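Local structure of xanthomonas outer protein D (Xanthomonas euvesicatoria, 2OIX) at residues Q36-L41 / F66-Q71; P62-L67 / L78-R83. The protein is a secreted type III virulence effector whose cysteine protease domain, present here in an inactivated form, removes SUMO from modified proteins. The protein carries 1 engineered substitution. All blocks are in the same frame, centred on the assembly; numbering follows the deposited sequence.

Contact 1: Q36-L41 / F66-Q71; sequences QVVTML and FLPINQ
The flat carbonyl group of P68 meets V38 through its oxygen: P68 O lies 3.6 Å from V38 CB, and both methyls of V38 also touch that oxygen at similar range. P68 CD, a ring carbon of the proline, lies 4.1 Å from V38 CG2. The two branches of V38 part over the strand. CG1, anti to its own backbone N (chi1 -178°), reaches I69 CD1 at 3.7 Å, the side chains crossing at about a right angle, while CG2 packs 3.9 Å from L67 CD2. A compact, branched valine suits a place where the helix comes close to the strand, the segment axes passing 7.8 Å apart at 74°. I69 starts off pointing away from the helix, yet its long chain brings CD1 back to V38. At the more open end a water bridges the two segments, 2.8 Å from T39 OG1 and donating to N70 O at 2.9 Å; the threonine hydroxyl also bonds S35 O within its own helix. No direct hydrogen bond joins the segments. Helix 35-40 belongs to the connection between the parallel neighbours 30-32 and 64-71, so this is helix-on-sheet packing within a beta-alpha-beta crossover of the Ulp1-family catalytic domain.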
# COMPACT_ATOMS: atom_id res chain seq x y z
N GLN A 36 -3.28 -3.76 -9.65
CA GLN A 36 -3.12 -4.65 -10.77
C GLN A 36 -1.72 -4.44 -11.31
O GLN A 36 -1.10 -5.37 -11.75
CB GLN A 36 -4.15 -4.37 -11.85
CG GLN A 36 -5.56 -4.70 -11.41
CD GLN A 36 -6.57 -4.67 -12.53
OE1 GLN A 36 -6.60 -5.58 -13.33
NE2 GLN A 36 -7.44 -3.68 -12.54
N VAL A 37 -1.25 -3.18 -11.29
CA VAL A 37 0.12 -2.89 -11.65
C VAL A 37 1.08 -3.58 -10.68
O VAL A 37 2.15 -4.06 -11.13
CB VAL A 37 0.41 -1.39 -11.78
CG1 VAL A 37 1.92 -1.13 -12.13
CG2 VAL A 37 -0.48 -0.78 -12.90
N VAL A 38 0.75 -3.58 -9.37
CA VAL A 38 1.57 -4.33 -8.39
C VAL A 38 1.70 -5.83 -8.80
O VAL A 38 2.80 -6.41 -8.85
CB VAL A 38 1.02 -4.16 -6.91
CG1 VAL A 38 1.92 -4.90 -5.97
CG2 VAL A 38 1.06 -2.70 -6.54
N THR A 39 0.58 -6.45 -9.12
CA THR A 39 0.52 -7.85 -9.52
C THR A 39 1.43 -8.10 -10.75
O THR A 39 2.15 -9.09 -10.84
CB THR A 39 -0.95 -8.25 -9.78
OG1 THR A 39 -1.71 -8.07 -8.57
CG2 THR A 39 -1.07 -9.70 -10.26
N MET A 40 1.43 -7.15 -11.68
CA MET A 40 2.19 -7.26 -12.90
C MET A 40 3.73 -7.27 -12.75
O MET A 40 4.43 -7.71 -13.66
CB MET A 40 1.79 -6.14 -13.85
CG MET A 40 0.51 -6.42 -14.65
SD MET A 40 0.03 -4.82 -15.32
CE MET A 40 1.51 -4.42 -16.29
N LEU A 41 4.26 -6.80 -11.62
CA LEU A 41 5.72 -6.91 -11.36
C LEU A 41 6.19 -8.37 -11.50
O LEU A 41 7.33 -8.65 -11.92
CB LEU A 41 6.07 -6.34 -9.97
CG LEU A 41 5.91 -4.83 -9.68
CD1 LEU A 41 6.01 -4.58 -8.16
CD2 LEU A 41 6.90 -3.94 -10.45
N PHE A 66 2.72 3.39 -1.73
CA PHE A 66 1.76 2.47 -1.13
C PHE A 66 1.33 1.42 -2.13
O PHE A 66 0.65 1.74 -3.12
CB PHE A 66 0.53 3.27 -0.60
CG PHE A 66 0.93 4.30 0.38
CD1 PHE A 66 0.87 4.02 1.75
CD2 PHE A 66 1.49 5.53 -0.07
CE1 PHE A 66 1.35 4.98 2.70
CE2 PHE A 66 1.93 6.47 0.85
CZ PHE A 66 1.83 6.20 2.24
N LEU A 67 1.68 0.16 -1.85
CA LEU A 67 1.44 -0.93 -2.78
C LEU A 67 0.48 -1.92 -2.18
O LEU A 67 0.84 -2.65 -1.25
CB LEU A 67 2.75 -1.68 -3.06
CG LEU A 67 3.89 -0.78 -3.61
CD1 LEU A 67 5.14 -0.86 -2.78
CD2 LEU A 67 4.24 -1.15 -5.02
N PRO A 68 -0.77 -1.91 -2.67
CA PRO A 68 -1.74 -2.90 -2.16
C PRO A 68 -1.32 -4.26 -2.75
O PRO A 68 -1.04 -4.36 -3.96
CB PRO A 68 -3.08 -2.40 -2.69
CG PRO A 68 -2.82 -0.92 -3.14
CD PRO A 68 -1.38 -1.01 -3.66
N ILE A 69 -1.24 -5.27 -1.89
CA ILE A 69 -0.84 -6.62 -2.27
C ILE A 69 -2.10 -7.51 -2.29
O ILE A 69 -2.65 -7.78 -1.26
CB ILE A 69 0.21 -7.16 -1.28
CG1 ILE A 69 1.43 -6.22 -1.14
CG2 ILE A 69 0.69 -8.57 -1.69
CD1 ILE A 69 2.15 -5.89 -2.39
N ASN A 70 -2.53 -7.94 -3.48
CA ASN A 70 -3.72 -8.75 -3.67
C ASN A 70 -3.39 -10.23 -3.70
O ASN A 70 -2.64 -10.67 -4.55
CB ASN A 70 -4.41 -8.36 -5.00
CG ASN A 70 -5.79 -8.92 -5.12
OD1 ASN A 70 -6.37 -9.45 -4.16
ND2 ASN A 70 -6.37 -8.76 -6.29
N GLN A 71 -3.94 -10.99 -2.78
CA GLN A 71 -4.00 -12.42 -2.97
C GLN A 71 -5.39 -12.67 -3.57
O GLN A 71 -6.39 -12.54 -2.88
CB GLN A 71 -3.79 -13.19 -1.66
CG GLN A 71 -3.51 -14.68 -1.88
CD GLN A 71 -3.33 -15.52 -0.59
OE1 GLN A 71 -3.53 -16.73 -0.61
NE2 GLN A 71 -2.94 -14.89 0.50
O HOH W 1 -0.93 -10.16 -6.87

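Contact 2: P62-L67 / L78-R83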
# COMPACT_ATOMS: atom_id res chain seq x y z
N PRO A 62 7.17 9.18 -7.39
CA PRO A 62 7.48 9.67 -6.04
C PRO A 62 8.01 8.61 -5.07
O PRO A 62 7.75 7.42 -5.26
CB PRO A 62 6.14 10.20 -5.55
CG PRO A 62 5.41 10.56 -6.84
CD PRO A 62 5.79 9.49 -7.78
N PRO A 63 8.77 9.03 -4.05
CA PRO A 63 9.57 8.06 -3.30
C PRO A 63 8.85 7.32 -2.17
O PRO A 63 9.41 6.36 -1.63
CB PRO A 63 10.70 8.95 -2.74
CG PRO A 63 9.88 10.23 -2.37
CD PRO A 63 9.04 10.41 -3.61
N ILE A 64 7.63 7.71 -1.81
CA ILE A 64 6.89 7.00 -0.75
C ILE A 64 5.71 6.31 -1.43
O ILE A 64 4.78 6.94 -1.82
CB ILE A 64 6.43 7.89 0.40
CG1 ILE A 64 7.64 8.48 1.12
CG2 ILE A 64 5.63 7.06 1.41
CD1 ILE A 64 7.35 9.46 2.19
N VAL A 65 5.78 5.00 -1.58
CA VAL A 65 4.85 4.30 -2.46
C VAL A 65 4.06 3.30 -1.63
O VAL A 65 4.68 2.48 -0.89
CB VAL A 65 5.64 3.54 -3.56
CG1 VAL A 65 4.72 2.84 -4.52
CG2 VAL A 65 6.51 4.53 -4.35
N PHE A 66 2.72 3.39 -1.73
CA PHE A 66 1.76 2.47 -1.13
C PHE A 66 1.33 1.42 -2.13
O PHE A 66 0.65 1.74 -3.12
CB PHE A 66 0.53 3.27 -0.60
CG PHE A 66 0.93 4.30 0.38
CD1 PHE A 66 0.87 4.02 1.75
CD2 PHE A 66 1.49 5.53 -0.07
CE1 PHE A 66 1.35 4.98 2.70
CE2 PHE A 66 1.93 6.47 0.85
CZ PHE A 66 1.83 6.20 2.24
N LEU A 67 1.68 0.16 -1.85
CA LEU A 67 1.44 -0.93 -2.78
C LEU A 67 0.48 -1.92 -2.18
O LEU A 67 0.84 -2.65 -1.25
CB LEU A 67 2.75 -1.68 -3.06
CG LEU A 67 3.89 -0.78 -3.61
CD1 LEU A 67 5.14 -0.86 -2.78
CD2 LEU A 67 4.24 -1.15 -5.02
N LEU A 78 -0.77 -4.54 2.79
CA LEU A 78 -0.18 -3.31 2.35
C LEU A 78 1.32 -3.34 2.48
O LEU A 78 1.87 -3.61 3.60
CB LEU A 78 -0.69 -2.16 3.17
CG LEU A 78 -0.08 -0.79 2.88
CD1 LEU A 78 -0.33 -0.38 1.40
CD2 LEU A 78 -0.59 0.29 3.89
N LEU A 79 1.99 -3.07 1.37
CA LEU A 79 3.42 -2.90 1.43
C LEU A 79 3.71 -1.40 1.20
O LEU A 79 3.28 -0.83 0.20
CB LEU A 79 4.11 -3.70 0.30
CG LEU A 79 5.59 -3.56 0.34
CD1 LEU A 79 6.14 -4.19 1.68
CD2 LEU A 79 6.24 -4.16 -0.93
N VAL A 80 4.52 -0.78 2.06
CA VAL A 80 4.88 0.64 1.87
C VAL A 80 6.39 0.68 1.60
O VAL A 80 7.22 0.07 2.32
CB VAL A 80 4.50 1.52 3.10
CG1 VAL A 80 4.95 2.99 2.92
CG2 VAL A 80 3.03 1.45 3.35
N VAL A 81 6.78 1.39 0.57
CA VAL A 81 8.21 1.47 0.26
C VAL A 81 8.64 2.96 0.31
O VAL A 81 8.02 3.78 -0.38
CB VAL A 81 8.54 0.89 -1.13
CG1 VAL A 81 9.91 1.24 -1.51
CG2 VAL A 81 8.35 -0.64 -1.20
N ASP A 82 9.66 3.30 1.12
CA ASP A 82 10.10 4.67 1.29
C ASP A 82 11.53 4.74 0.78
O ASP A 82 12.46 4.31 1.45
CB ASP A 82 10.04 5.08 2.78
CG ASP A 82 10.84 6.37 3.08
OD1 ASP A 82 11.07 7.19 2.15
OD2 ASP A 82 11.26 6.60 4.24
N ARG A 83 11.70 5.22 -0.45
CA ARG A 83 13.04 5.30 -1.01
C ARG A 83 13.60 6.72 -1.12
O ARG A 83 14.43 7.00 -2.00
CB ARG A 83 13.14 4.55 -2.33
CG ARG A 83 12.15 5.06 -3.33
CD ARG A 83 11.73 4.04 -4.39
NE ARG A 83 10.66 4.68 -5.13
CZ ARG A 83 9.90 4.11 -6.06
NH1 ARG A 83 10.11 2.85 -6.42
NH2 ARG A 83 8.95 4.85 -6.62
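A chi1 of 57° puts R83 CG in the crowded position between its backbone N and carbonyl carbon, beside P63, and the chain, extended from CG to NE, carries the guanidinium to P62 and V65. Its NH2 donates to P62 O at 3.1 Å from above the carbonyl plane, with V65 CG2 over one face of the flat group; NH1 bonds L56 O. Arginine suits this strand end because its aliphatic part can lie against proline while its tip satisfies backbone oxygens. V80 holds its methyls beside F66: V80 CG2 is 3.7 Å from F66 CD1, and V80 CG1 lies over one ring face. These side chains point the same way, toward helix 136-153, where I144 and L147 touch the F66 side chain. On the opposite sheet face, L67 CD1 packs 3.6 Å from V81 CG2 and also reaches L79 CD2, beta-branched and leucine side chains packing together there. Paired backbone bonds join V65 with V81 and L67 with L79; V65 N to V81 O is 2.8 Å and nearly straight (167°). R83 N to P63 O extends the pairing past the strand. Strands 64-71 and 75-82, joined by a short turn, form an antiparallel beta hairpin central to the domain's mixed sheet.

Strand 64-71 carries both contacts, whose centres lie about 12 Å apart and which share F66 and L67. Contact 2 ties this strand to its antiparallel neighbour; contact 1 lays helix 35-40 across it. They meet directly where I69 CG1 touches L79 CB at 4.0 Å, and L67 serves both, its CD1 directed to the hairpin partner and its CD2 to the helix. F66 faces the other side of the sheet, against helix 136-153. In Ulp1-family proteases the corresponding helix carries the catalytic cysteine at its start, probably the position replaced by alanine here. The shared strand lies between helix 35-40 on one face of the sheet and helix 136-153 on the other.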